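Transcriptional regulator, AraC family (Pseudomonas putida, PDB 3GRA) probably regulates transcription as a sequence-specific DNA-binding factor, represented here by its DJ-1/PfpI-like domain rather than its AraC-type DNA-binding region. Local coordinates at residues C125-E130 and T142-A147; V119-G124 and E137-T142; F149-D154 and M165-G170; L81-K86 and A111-R116. All blocks are in the same frame, centred on the assembly; numbering follows the deposited sequence.

Contact 1 (C125-E130 and T142-A147); sequences CSIHPE and TRITPA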
# COMPACT_ATOMS: atom_id res chain seq x y z
N CYS A 125 -12.65 -17.64 -8.78
CA CYS A 125 -11.68 -16.78 -8.12
C CYS A 125 -10.81 -16.10 -9.16
O CYS A 125 -10.79 -16.48 -10.33
CB CYS A 125 -10.78 -17.58 -7.16
SG CYS A 125 -9.46 -18.57 -7.97
N SER A 126 -10.09 -15.08 -8.70
CA SER A 126 -9.17 -14.32 -9.52
C SER A 126 -7.79 -14.50 -8.91
O SER A 126 -7.63 -14.47 -7.69
CB SER A 126 -9.54 -12.83 -9.53
OG SER A 126 -10.64 -12.59 -10.38
N ILE A 127 -6.80 -14.67 -9.76
CA ILE A 127 -5.44 -14.86 -9.27
C ILE A 127 -4.46 -14.33 -10.29
O ILE A 127 -4.74 -14.31 -11.48
CB ILE A 127 -5.15 -16.37 -9.04
CG1 ILE A 127 -3.74 -16.56 -8.47
CG2 ILE A 127 -5.29 -17.13 -10.35
CD1 ILE A 127 -3.43 -18.02 -8.08
N HIS A 128 -3.31 -13.87 -9.82
CA HIS A 128 -2.30 -13.39 -10.73
C HIS A 128 -1.93 -14.55 -11.66
O HIS A 128 -1.89 -15.70 -11.22
CB HIS A 128 -1.05 -12.95 -9.97
CG HIS A 128 -0.03 -12.28 -10.85
ND1 HIS A 128 -0.05 -10.93 -11.11
CD2 HIS A 128 0.97 -12.80 -11.60
CE1 HIS A 128 0.89 -10.64 -11.99
NE2 HIS A 128 1.53 -11.76 -12.30
N PRO A 129 -1.67 -14.26 -12.94
CA PRO A 129 -1.29 -15.26 -13.96
C PRO A 129 -0.10 -16.15 -13.58
O PRO A 129 -0.09 -17.35 -13.88
CB PRO A 129 -1.00 -14.40 -15.18
CG PRO A 129 -2.02 -13.28 -15.02
CD PRO A 129 -1.85 -12.93 -13.55
N GLU A 130 0.89 -15.57 -12.91
CA GLU A 130 2.09 -16.32 -12.51
C GLU A 130 1.73 -17.57 -11.71
O GLU A 130 2.43 -18.58 -11.79
CB GLU A 130 3.02 -15.42 -11.69
CG GLU A 130 4.46 -15.94 -11.52
CD GLU A 130 5.23 -15.99 -12.82
OE1 GLU A 130 5.09 -15.05 -13.64
OE2 GLU A 130 5.99 -16.97 -13.03
N THR A 142 -11.53 -25.66 -8.52
CA THR A 142 -11.58 -24.20 -8.50
C THR A 142 -11.52 -23.63 -9.91
O THR A 142 -10.64 -23.98 -10.69
CB THR A 142 -10.41 -23.60 -7.69
OG1 THR A 142 -10.47 -24.07 -6.34
CG2 THR A 142 -10.49 -22.09 -7.69
N ARG A 143 -12.46 -22.75 -10.22
CA ARG A 143 -12.51 -22.12 -11.53
C ARG A 143 -11.73 -20.82 -11.52
O ARG A 143 -11.74 -20.08 -10.53
CB ARG A 143 -13.97 -21.86 -11.92
CG ARG A 143 -14.83 -23.11 -11.82
CD ARG A 143 -16.28 -22.80 -12.02
NE ARG A 143 -16.86 -22.08 -10.89
CZ ARG A 143 -17.48 -22.65 -9.86
NH1 ARG A 143 -17.62 -23.97 -9.82
NH2 ARG A 143 -18.00 -21.89 -8.90
N ILE A 144 -11.05 -20.54 -12.62
CA ILE A 144 -10.27 -19.33 -12.74
C ILE A 144 -11.10 -18.35 -13.55
O ILE A 144 -11.41 -18.61 -14.72
CB ILE A 144 -8.94 -19.58 -13.49
CG1 ILE A 144 -8.18 -20.74 -12.86
CG2 ILE A 144 -8.09 -18.32 -13.45
CD1 ILE A 144 -7.82 -20.52 -11.43
N THR A 145 -11.46 -17.24 -12.93
CA THR A 145 -12.25 -16.21 -13.60
C THR A 145 -11.35 -15.42 -14.55
O THR A 145 -10.25 -15.04 -14.18
CB THR A 145 -12.83 -15.21 -12.61
OG1 THR A 145 -13.49 -15.91 -11.55
CG2 THR A 145 -13.83 -14.28 -13.33
N PRO A 146 -11.81 -15.17 -15.78
CA PRO A 146 -10.97 -14.39 -16.70
C PRO A 146 -11.14 -12.89 -16.46
O PRO A 146 -11.45 -12.14 -17.39
CB PRO A 146 -11.47 -14.83 -18.08
CG PRO A 146 -12.89 -15.16 -17.84
CD PRO A 146 -12.92 -15.83 -16.49
N ALA A 147 -10.94 -12.44 -15.22
CA ALA A 147 -11.08 -11.03 -14.84
C ALA A 147 -10.26 -10.74 -13.57
O ALA A 147 -9.98 -11.64 -12.78
CB ALA A 147 -12.56 -10.68 -14.60
O HOH W 1 -7.67 -14.04 -13.05
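S126 and A147 meet through a single strong bond: OG of S126 donates to O of A147 over 2.7 Å, approaching from above the carbonyl plane, 37° out of it. That hydroxyl lies beside its own backbone N, anti to the carbonyl carbon (chi1 -78°), and it also bonds OG1 of T150. The same T150 hydroxyl pairs with OG1 of T145, whose oxygen stands 3.0 Å from O of C125, so three hydroxyls gather where the two segments draw together. Between the backbones, N of T145 gives a nearly straight bond of 2.8 Å to O of C125, close to the C=O axis, while N of C125 reaches O of R143 only weakly at 3.1 Å. The sulfur of C125 packs mainly on hydrocarbon. It touches the methyl CG2 of T142, SG to CG2, at 3.7 Å, and the same SG sits 4.3 Å from CD1 of I144. Further along, I127 and I144 meet branch to branch, CG2 to CG2, at 4.3 Å. L135 of helix 132-138 covers C125, I127 and I144 alike. The chain emerging from the short parallel strand 142-144 is thus fixed mainly by polar groups: the buried S126 hydroxyl and C125 carbonyl both find partners, while the sulfur and the isoleucine branches pack against the helix.

Contact 2 (V119-G124 and E137-T142); sequences VLDDYG and ERSPQT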
# COMPACT_ATOMS: atom_id res chain seq x y z
N VAL A 119 -10.63 -24.44 0.16
CA VAL A 119 -11.80 -23.62 0.49
C VAL A 119 -12.40 -22.95 -0.75
O VAL A 119 -13.33 -22.16 -0.65
CB VAL A 119 -11.45 -22.53 1.53
CG1 VAL A 119 -10.92 -23.17 2.80
CG2 VAL A 119 -10.43 -21.55 0.95
N LEU A 120 -11.84 -23.24 -1.92
CA LEU A 120 -12.34 -22.68 -3.17
C LEU A 120 -12.92 -23.79 -4.04
O LEU A 120 -13.07 -23.65 -5.26
CB LEU A 120 -11.23 -21.96 -3.94
CG LEU A 120 -10.71 -20.63 -3.40
CD1 LEU A 120 -9.57 -20.13 -4.28
CD2 LEU A 120 -11.84 -19.60 -3.35
N ASP A 121 -13.25 -24.91 -3.41
CA ASP A 121 -13.81 -26.04 -4.12
C ASP A 121 -15.18 -25.69 -4.63
O ASP A 121 -16.11 -25.48 -3.85
CB ASP A 121 -13.90 -27.26 -3.20
CG ASP A 121 -12.59 -27.99 -3.09
OD1 ASP A 121 -11.58 -27.49 -3.61
OD2 ASP A 121 -12.57 -29.07 -2.46
N ASP A 122 -15.30 -25.63 -5.95
CA ASP A 122 -16.54 -25.31 -6.63
C ASP A 122 -16.85 -23.84 -6.46
O ASP A 122 -18.00 -23.43 -6.24
CB ASP A 122 -17.67 -26.18 -6.08
CG ASP A 122 -18.88 -26.19 -6.99
OD1 ASP A 122 -18.71 -26.40 -8.21
OD2 ASP A 122 -20.01 -26.00 -6.48
N TYR A 123 -15.80 -23.03 -6.58
CA TYR A 123 -15.91 -21.58 -6.46
C TYR A 123 -15.09 -20.95 -7.57
O TYR A 123 -14.18 -21.57 -8.14
CB TYR A 123 -15.33 -21.10 -5.13
CG TYR A 123 -16.26 -21.10 -3.93
CD1 TYR A 123 -17.11 -20.02 -3.69
CD2 TYR A 123 -16.22 -22.14 -2.99
CE1 TYR A 123 -17.87 -19.95 -2.53
CE2 TYR A 123 -16.97 -22.08 -1.82
CZ TYR A 123 -17.79 -20.98 -1.59
OH TYR A 123 -18.50 -20.88 -0.40
N GLY A 124 -15.42 -19.70 -7.90
CA GLY A 124 -14.66 -19.00 -8.91
C GLY A 124 -13.68 -18.15 -8.13
O GLY A 124 -13.86 -17.98 -6.92
N GLU A 137 -3.61 -26.90 -10.88
CA GLU A 137 -2.99 -28.19 -10.64
C GLU A 137 -3.27 -28.70 -9.23
O GLU A 137 -3.49 -29.90 -9.04
CB GLU A 137 -1.47 -28.10 -10.86
CG GLU A 137 -1.04 -28.23 -12.32
CD GLU A 137 0.38 -27.73 -12.56
OE1 GLU A 137 1.26 -27.98 -11.71
OE2 GLU A 137 0.61 -27.09 -13.61
N ARG A 138 -3.27 -27.79 -8.26
CA ARG A 138 -3.52 -28.15 -6.87
C ARG A 138 -4.99 -28.11 -6.48
O ARG A 138 -5.38 -28.73 -5.49
CB ARG A 138 -2.74 -27.21 -5.95
CG ARG A 138 -1.24 -27.37 -5.99
CD ARG A 138 -0.56 -26.23 -5.26
NE ARG A 138 0.87 -26.46 -5.05
CZ ARG A 138 1.36 -27.31 -4.15
NH1 ARG A 138 0.55 -28.02 -3.39
NH2 ARG A 138 2.67 -27.44 -4.03
N SER A 139 -5.81 -27.39 -7.25
CA SER A 139 -7.22 -27.30 -6.92
C SER A 139 -8.13 -27.39 -8.15
O SER A 139 -8.74 -26.40 -8.56
CB SER A 139 -7.48 -25.98 -6.18
OG SER A 139 -8.67 -26.05 -5.43
N PRO A 140 -8.24 -28.59 -8.73
CA PRO A 140 -9.07 -28.85 -9.92
C PRO A 140 -10.51 -28.37 -9.80
O PRO A 140 -11.12 -28.01 -10.80
CB PRO A 140 -8.98 -30.37 -10.07
CG PRO A 140 -7.61 -30.67 -9.56
CD PRO A 140 -7.54 -29.82 -8.31
N GLN A 141 -11.06 -28.35 -8.59
CA GLN A 141 -12.44 -27.91 -8.40
C GLN A 141 -12.62 -26.39 -8.36
O GLN A 141 -13.73 -25.90 -8.17
CB GLN A 141 -13.04 -28.52 -7.12
CG GLN A 141 -13.36 -30.00 -7.22
CD GLN A 141 -14.07 -30.51 -5.98
OE1 GLN A 141 -15.17 -30.05 -5.63
NE2 GLN A 141 -13.45 -31.47 -5.30
N THR A 142 -11.53 -25.66 -8.52
CA THR A 142 -11.58 -24.20 -8.50
C THR A 142 -11.52 -23.63 -9.91
O THR A 142 -10.64 -23.98 -10.69
CB THR A 142 -10.41 -23.60 -7.69
OG1 THR A 142 -10.47 -24.07 -6.34
CG2 THR A 142 -10.49 -22.09 -7.69
O HOH W 2 -9.70 -25.55 -3.09
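A first torsion of -60° puts OG1 of T142 beside its own backbone N and points the hydroxyl at L120. There it sits 3.3 Å from CB of L120 and 2.8 Å from O of L120, a weak bond, and not a settled one, since the single proton has another acceptor within reach. S139 carries its OG anti to the backbone N, which brings it to OG1 of T142 in a 2.8 Å hydrogen bond; either hydroxyl could be the donor. Water 2 extends this polar patch toward the other segment, 2.6 Å from OG of S139 and giving a hydrogen bond of 2.8 Å to OD1 of D121. Beyond it, the carboxylate of D121 and the amide of Q141 lie stacked with their planes 26° apart, and OD2 of D121 and NE2 of Q141 stay 3.8 Å from each other. The firm backbone tie is N of D122 to O of Q141, 2.7 Å long, with the donor 45° out of the carbonyl plane. Two turns present these groups: a type II turn from L120 to Y123, with D122 in its left-handed position, and a type I turn from S139 to T142, closed by N of T142 bonding O of S139. D122 also sends OD1 to R143 in a salt bridge, and OH of Y123 bonds D154. Here the entry to strand 123-125 meets the exit of helix 132-138, at one end of a small beta-alpha-beta unit whose neighbouring parallel strands, 123-125 and 142-144, are connected by that helix in the DJ-1/PfpI-like domain.

Contact 3 (F149-D154 and M165-G170); sequences FTLDRD and MELMLG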
# COMPACT_ATOMS: atom_id res chain seq x y z
N PHE A 149 -10.94 -9.39 -10.61
CA PHE A 149 -11.51 -9.61 -9.28
C PHE A 149 -12.67 -10.58 -9.39
O PHE A 149 -13.17 -10.82 -10.48
CB PHE A 149 -11.98 -8.32 -8.60
CG PHE A 149 -13.07 -7.59 -9.33
CD1 PHE A 149 -14.34 -7.45 -8.76
CD2 PHE A 149 -12.83 -7.02 -10.56
CE1 PHE A 149 -15.35 -6.74 -9.41
CE2 PHE A 149 -13.82 -6.29 -11.22
CZ PHE A 149 -15.08 -6.15 -10.65
N THR A 150 -13.08 -11.15 -8.26
CA THR A 150 -14.15 -12.14 -8.22
C THR A 150 -14.93 -12.07 -6.91
O THR A 150 -14.35 -12.14 -5.83
CB THR A 150 -13.58 -13.58 -8.36
OG1 THR A 150 -12.98 -13.74 -9.66
CG2 THR A 150 -14.70 -14.64 -8.17
N LEU A 151 -16.24 -11.94 -7.02
CA LEU A 151 -17.13 -11.85 -5.88
C LEU A 151 -18.08 -13.02 -6.00
O LEU A 151 -19.16 -12.90 -6.57
CB LEU A 151 -17.91 -10.55 -5.92
CG LEU A 151 -17.05 -9.28 -6.05
CD1 LEU A 151 -17.89 -8.19 -6.68
CD2 LEU A 151 -16.50 -8.87 -4.68
N ASP A 152 -17.66 -14.16 -5.47
CA ASP A 152 -18.47 -15.36 -5.53
C ASP A 152 -18.88 -15.79 -4.14
O ASP A 152 -18.13 -16.48 -3.45
CB ASP A 152 -17.68 -16.47 -6.23
CG ASP A 152 -18.45 -17.75 -6.35
OD1 ASP A 152 -19.70 -17.71 -6.27
OD2 ASP A 152 -17.82 -18.81 -6.54
N ARG A 153 -20.06 -15.35 -3.72
CA ARG A 153 -20.59 -15.69 -2.40
C ARG A 153 -19.70 -15.19 -1.28
O ARG A 153 -19.54 -13.98 -1.09
CB ARG A 153 -20.79 -17.20 -2.31
CG ARG A 153 -21.94 -17.68 -3.18
CD ARG A 153 -21.94 -19.17 -3.39
NE ARG A 153 -20.92 -19.58 -4.35
CZ ARG A 153 -20.61 -20.84 -4.61
NH1 ARG A 153 -21.25 -21.80 -3.98
NH2 ARG A 153 -19.64 -21.13 -5.48
N ASP A 154 -19.12 -16.13 -0.54
CA ASP A 154 -18.24 -15.78 0.57
C ASP A 154 -16.76 -16.06 0.23
O ASP A 154 -15.96 -16.41 1.10
CB ASP A 154 -18.67 -16.54 1.84
CG ASP A 154 -18.75 -18.02 1.62
OD1 ASP A 154 -18.58 -18.46 0.46
OD2 ASP A 154 -18.99 -18.75 2.60
N MSE A 165 -9.20 -3.00 -5.63
CA MSE A 165 -10.03 -1.82 -5.37
C MSE A 165 -11.49 -2.18 -5.72
O MSE A 165 -12.40 -1.89 -4.96
CB MSE A 165 -9.58 -0.61 -6.19
CG MSE A 165 -10.42 0.68 -5.96
SE MSE A 165 -9.96 2.08 -7.06
CE MSE A 165 -10.86 1.61 -8.53
N GLU A 166 -11.69 -2.83 -6.87
CA GLU A 166 -13.03 -3.22 -7.28
C GLU A 166 -13.60 -4.25 -6.32
O GLU A 166 -14.79 -4.23 -6.00
CB GLU A 166 -13.03 -3.81 -8.70
CG GLU A 166 -12.72 -2.84 -9.84
CD GLU A 166 -13.74 -1.71 -9.97
OE1 GLU A 166 -14.92 -1.90 -9.59
OE2 GLU A 166 -13.35 -0.63 -10.47
N LEU A 167 -12.75 -5.16 -5.84
CA LEU A 167 -13.19 -6.20 -4.93
C LEU A 167 -13.79 -5.61 -3.66
O LEU A 167 -14.88 -6.02 -3.25
CB LEU A 167 -12.02 -7.13 -4.58
CG LEU A 167 -12.37 -8.37 -3.74
CD1 LEU A 167 -13.20 -9.35 -4.56
CD2 LEU A 167 -11.08 -9.04 -3.28
N MSE A 168 -13.11 -4.65 -3.04
CA MSE A 168 -13.63 -4.05 -1.82
C MSE A 168 -14.83 -3.14 -2.12
O MSE A 168 -15.66 -2.91 -1.25
CB MSE A 168 -12.53 -3.28 -1.08
CG MSE A 168 -11.45 -4.18 -0.45
SE MSE A 168 -12.02 -5.33 0.83
CE MSE A 168 -12.32 -6.76 -0.12
N LEU A 169 -14.93 -2.63 -3.34
CA LEU A 169 -16.07 -1.80 -3.72
C LEU A 169 -17.24 -2.76 -3.85
O LEU A 169 -18.38 -2.44 -3.51
CB LEU A 169 -15.82 -1.08 -5.06
CG LEU A 169 -15.04 0.23 -4.90
CD1 LEU A 169 -14.51 0.71 -6.25
CD2 LEU A 169 -15.95 1.26 -4.25
N GLY A 170 -16.93 -3.97 -4.33
CA GLY A 170 -17.96 -4.98 -4.47
C GLY A 170 -18.49 -5.33 -3.09
O GLY A 170 -19.69 -5.55 -2.90
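The ring of F149 is overlain by E166, whose CB sits over its centre in a CH-pi contact, 3.5 Å from the centroid and only 6° off the ring normal. CG of F149 is held between the backbone N and the carbonyl carbon (chi1 62°), which sets CG on the side of the helix; CG of E166 adds a second touch, 3.9 Å from CE2 of F149. Nearer the backbone, CB of F149 and CB of L167 stand 4.2 Å apart. L167 and L151 pass one another with opposite headings. CD1 of L167 is just 3.3 Å from CD2 of L151, tighter than usual carbon contact, and the same methyl comes 3.3 Å from O of T150. The other branch of L151 settles on G170: CD1 reaches CA of G170 at 3.9 Å, with no side chain there to stand in the way. Side chain to side chain the contact is apolar, while OG1 of T150 is hydrogen-bonded to the hydroxyls of S126 and T145. Helix 161-176 runs in nearly the same direction as strand 149-152, their local axes 7.9 Å apart. Within this chain that strand is the outermost on its side of the large mixed sheet, antiparallel to 155-158. L167 reaches inward to L156 and A158 of strand 155-158 and to L107 of strand 103-107, whereas M168, a selenomethionine, packs on helix 18-34.

Contact 4 (L81-K86 and A111-R116); sequences LRTPLK and AWFLGR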
# COMPACT_ATOMS: atom_id res chain seq x y z
N LEU A 81 3.95 -10.82 -5.88
CA LEU A 81 4.77 -11.48 -6.89
C LEU A 81 5.87 -12.35 -6.30
O LEU A 81 6.03 -13.52 -6.68
CB LEU A 81 5.41 -10.44 -7.81
CG LEU A 81 6.38 -11.02 -8.84
CD1 LEU A 81 5.62 -11.96 -9.77
CD2 LEU A 81 7.05 -9.90 -9.62
N ARG A 82 6.64 -11.78 -5.38
CA ARG A 82 7.75 -12.49 -4.77
C ARG A 82 7.36 -13.26 -3.51
O ARG A 82 8.21 -13.88 -2.87
CB ARG A 82 8.88 -11.49 -4.48
CG ARG A 82 9.41 -10.80 -5.75
CD ARG A 82 10.19 -11.78 -6.64
NE ARG A 82 10.24 -11.40 -8.06
CZ ARG A 82 10.68 -10.23 -8.52
NH1 ARG A 82 11.13 -9.29 -7.69
NH2 ARG A 82 10.69 -10.00 -9.83
N THR A 83 6.08 -13.24 -3.15
CA THR A 83 5.62 -13.96 -1.96
C THR A 83 5.89 -15.45 -2.04
O THR A 83 5.44 -16.14 -2.96
CB THR A 83 4.12 -13.78 -1.72
OG1 THR A 83 3.82 -12.39 -1.45
CG2 THR A 83 3.68 -14.63 -0.54
N PRO A 84 6.65 -15.98 -1.07
CA PRO A 84 6.94 -17.42 -1.09
C PRO A 84 5.66 -18.25 -0.91
O PRO A 84 4.79 -17.92 -0.09
CB PRO A 84 7.95 -17.58 0.05
CG PRO A 84 7.66 -16.42 0.96
CD PRO A 84 7.39 -15.30 -0.00
N LEU A 85 5.54 -19.32 -1.69
CA LEU A 85 4.37 -20.18 -1.64
C LEU A 85 4.54 -21.28 -0.60
O LEU A 85 4.65 -22.46 -0.94
CB LEU A 85 4.12 -20.79 -3.02
CG LEU A 85 4.04 -19.79 -4.18
CD1 LEU A 85 3.91 -20.54 -5.50
CD2 LEU A 85 2.87 -18.85 -3.97
N LYS A 86 4.54 -20.89 0.67
CA LYS A 86 4.70 -21.85 1.75
C LYS A 86 3.59 -21.65 2.77
O LYS A 86 2.41 -21.80 2.43
CB LYS A 86 6.04 -21.62 2.43
CG LYS A 86 6.13 -20.14 2.80
CD LYS A 86 7.47 -19.81 3.57
CE LYS A 86 7.87 -18.28 3.81
NZ LYS A 86 9.05 -17.71 4.49
N ALA A 111 -5.31 -16.23 -3.53
CA ALA A 111 -6.23 -17.27 -3.89
C ALA A 111 -5.49 -18.59 -4.02
O ALA A 111 -6.07 -19.66 -3.84
CB ALA A 111 -6.96 -16.93 -5.18
N TRP A 112 -4.20 -18.53 -4.33
CA TRP A 112 -3.44 -19.78 -4.42
C TRP A 112 -3.54 -20.51 -3.06
O TRP A 112 -3.77 -21.72 -3.02
CB TRP A 112 -1.96 -19.49 -4.73
CG TRP A 112 -1.16 -20.75 -4.96
CD1 TRP A 112 -1.08 -21.48 -6.10
CD2 TRP A 112 -0.33 -21.42 -3.99
NE1 TRP A 112 -0.26 -22.57 -5.92
CE2 TRP A 112 0.21 -22.56 -4.63
CE3 TRP A 112 -0.01 -21.17 -2.65
CZ2 TRP A 112 1.07 -23.44 -3.97
CZ3 TRP A 112 0.85 -22.05 -2.00
CH2 TRP A 112 1.38 -23.17 -2.66
N PHE A 113 -3.42 -19.76 -1.98
CA PHE A 113 -3.47 -20.30 -0.61
C PHE A 113 -4.86 -20.81 -0.25
O PHE A 113 -5.00 -21.84 0.39
CB PHE A 113 -3.01 -19.22 0.37
CG PHE A 113 -1.55 -18.86 0.21
CD1 PHE A 113 -0.56 -19.67 0.76
CD2 PHE A 113 -1.18 -17.71 -0.47
CE1 PHE A 113 0.79 -19.33 0.62
CE2 PHE A 113 0.17 -17.37 -0.61
CZ PHE A 113 1.15 -18.18 -0.06
N LEU A 114 -5.88 -20.07 -0.65
CA LEU A 114 -7.25 -20.51 -0.40
C LEU A 114 -7.47 -21.78 -1.22
O LEU A 114 -8.20 -22.67 -0.82
CB LEU A 114 -8.24 -19.43 -0.85
CG LEU A 114 -8.47 -18.24 0.08
CD1 LEU A 114 -7.15 -17.73 0.65
CD2 LEU A 114 -9.20 -17.14 -0.69
N GLY A 115 -6.80 -21.85 -2.37
CA GLY A 115 -6.92 -23.02 -3.22
C GLY A 115 -6.34 -24.27 -2.57
O GLY A 115 -7.00 -25.30 -2.50
N ARG A 116 -5.10 -24.15 -2.10
CA ARG A 116 -4.41 -25.26 -1.45
C ARG A 116 -5.15 -25.71 -0.19
O ARG A 116 -5.15 -26.90 0.15
CB ARG A 116 -2.99 -24.86 -1.09
CG ARG A 116 -2.12 -25.99 -0.54
CD ARG A 116 -0.77 -25.46 -0.10
NE ARG A 116 -0.93 -24.53 1.02
CZ ARG A 116 0.03 -23.74 1.49
NH1 ARG A 116 1.24 -23.75 0.95
NH2 ARG A 116 -0.24 -22.94 2.51
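R116 holds the carbonyl oxygen of K86 end-on, with both terminal nitrogens of its guanidinium: NH1 bonds O of K86 at 2.7 Å and NH2 bonds the same atom at 2.9 Å. That oxygen lies in the guanidinium plane, 3° out of it, and the arginine chain is bent at chi3 (64°). Beside this grip, the rim of F113 faces two carbonyls near its plane, with CE1 3.5 Å from O of K86 and CZ 3.6 Å from O of P84. L85 crosses W112 at a slant; its CB rests over the six-membered ring, 3.9 Å from the ring centroid, and its CD2 lies over the rim at CE3. An inverse gamma turn centred on L85 shapes this loop, which leads from strand 74-78 to helix 90-100, while the aromatic pair and R116 project from helix 110-117, the helix after strand 103-107. In DJ-1/PfpI relatives that strand-to-helix step forms the nucleophile elbow. Further out, CE3 of W112 stands 3.7 Å above the centre of the F113 ring, and S134 and R138 touch W112 from helix 132-138. OG1 of T83 is bound to O of E14. NE of R116 forms a salt bridge with D91, which binds magnesium in a structure of this protein though not in this chain; a magnesium ion lies about 4 Å from the R116 side chain, nearest atoms.

In the fold
All four contacts are partly buried; their centres lie from about 10 Å (contact 3) to about 17 Å (contact 2) from the chain's centre. Contacts 1 and 2 share T142 and both build the small parallel pair 123-125 and 142-144; their chemistry is largely backbone and hydroxyl bonding. Contact 3, on the edge of the main sheet, is instead hydrocarbon packing, though T150 links its strand to S126 and T145 of contact 1, and D152 and D154 bond G124 and Y123 of contact 2. Contact 4 mixes aromatic packing with a charged grip near the magnesium-binding D91. It touches contacts 1 and 2 but stays about 7 Å from contact 3, nearest atoms.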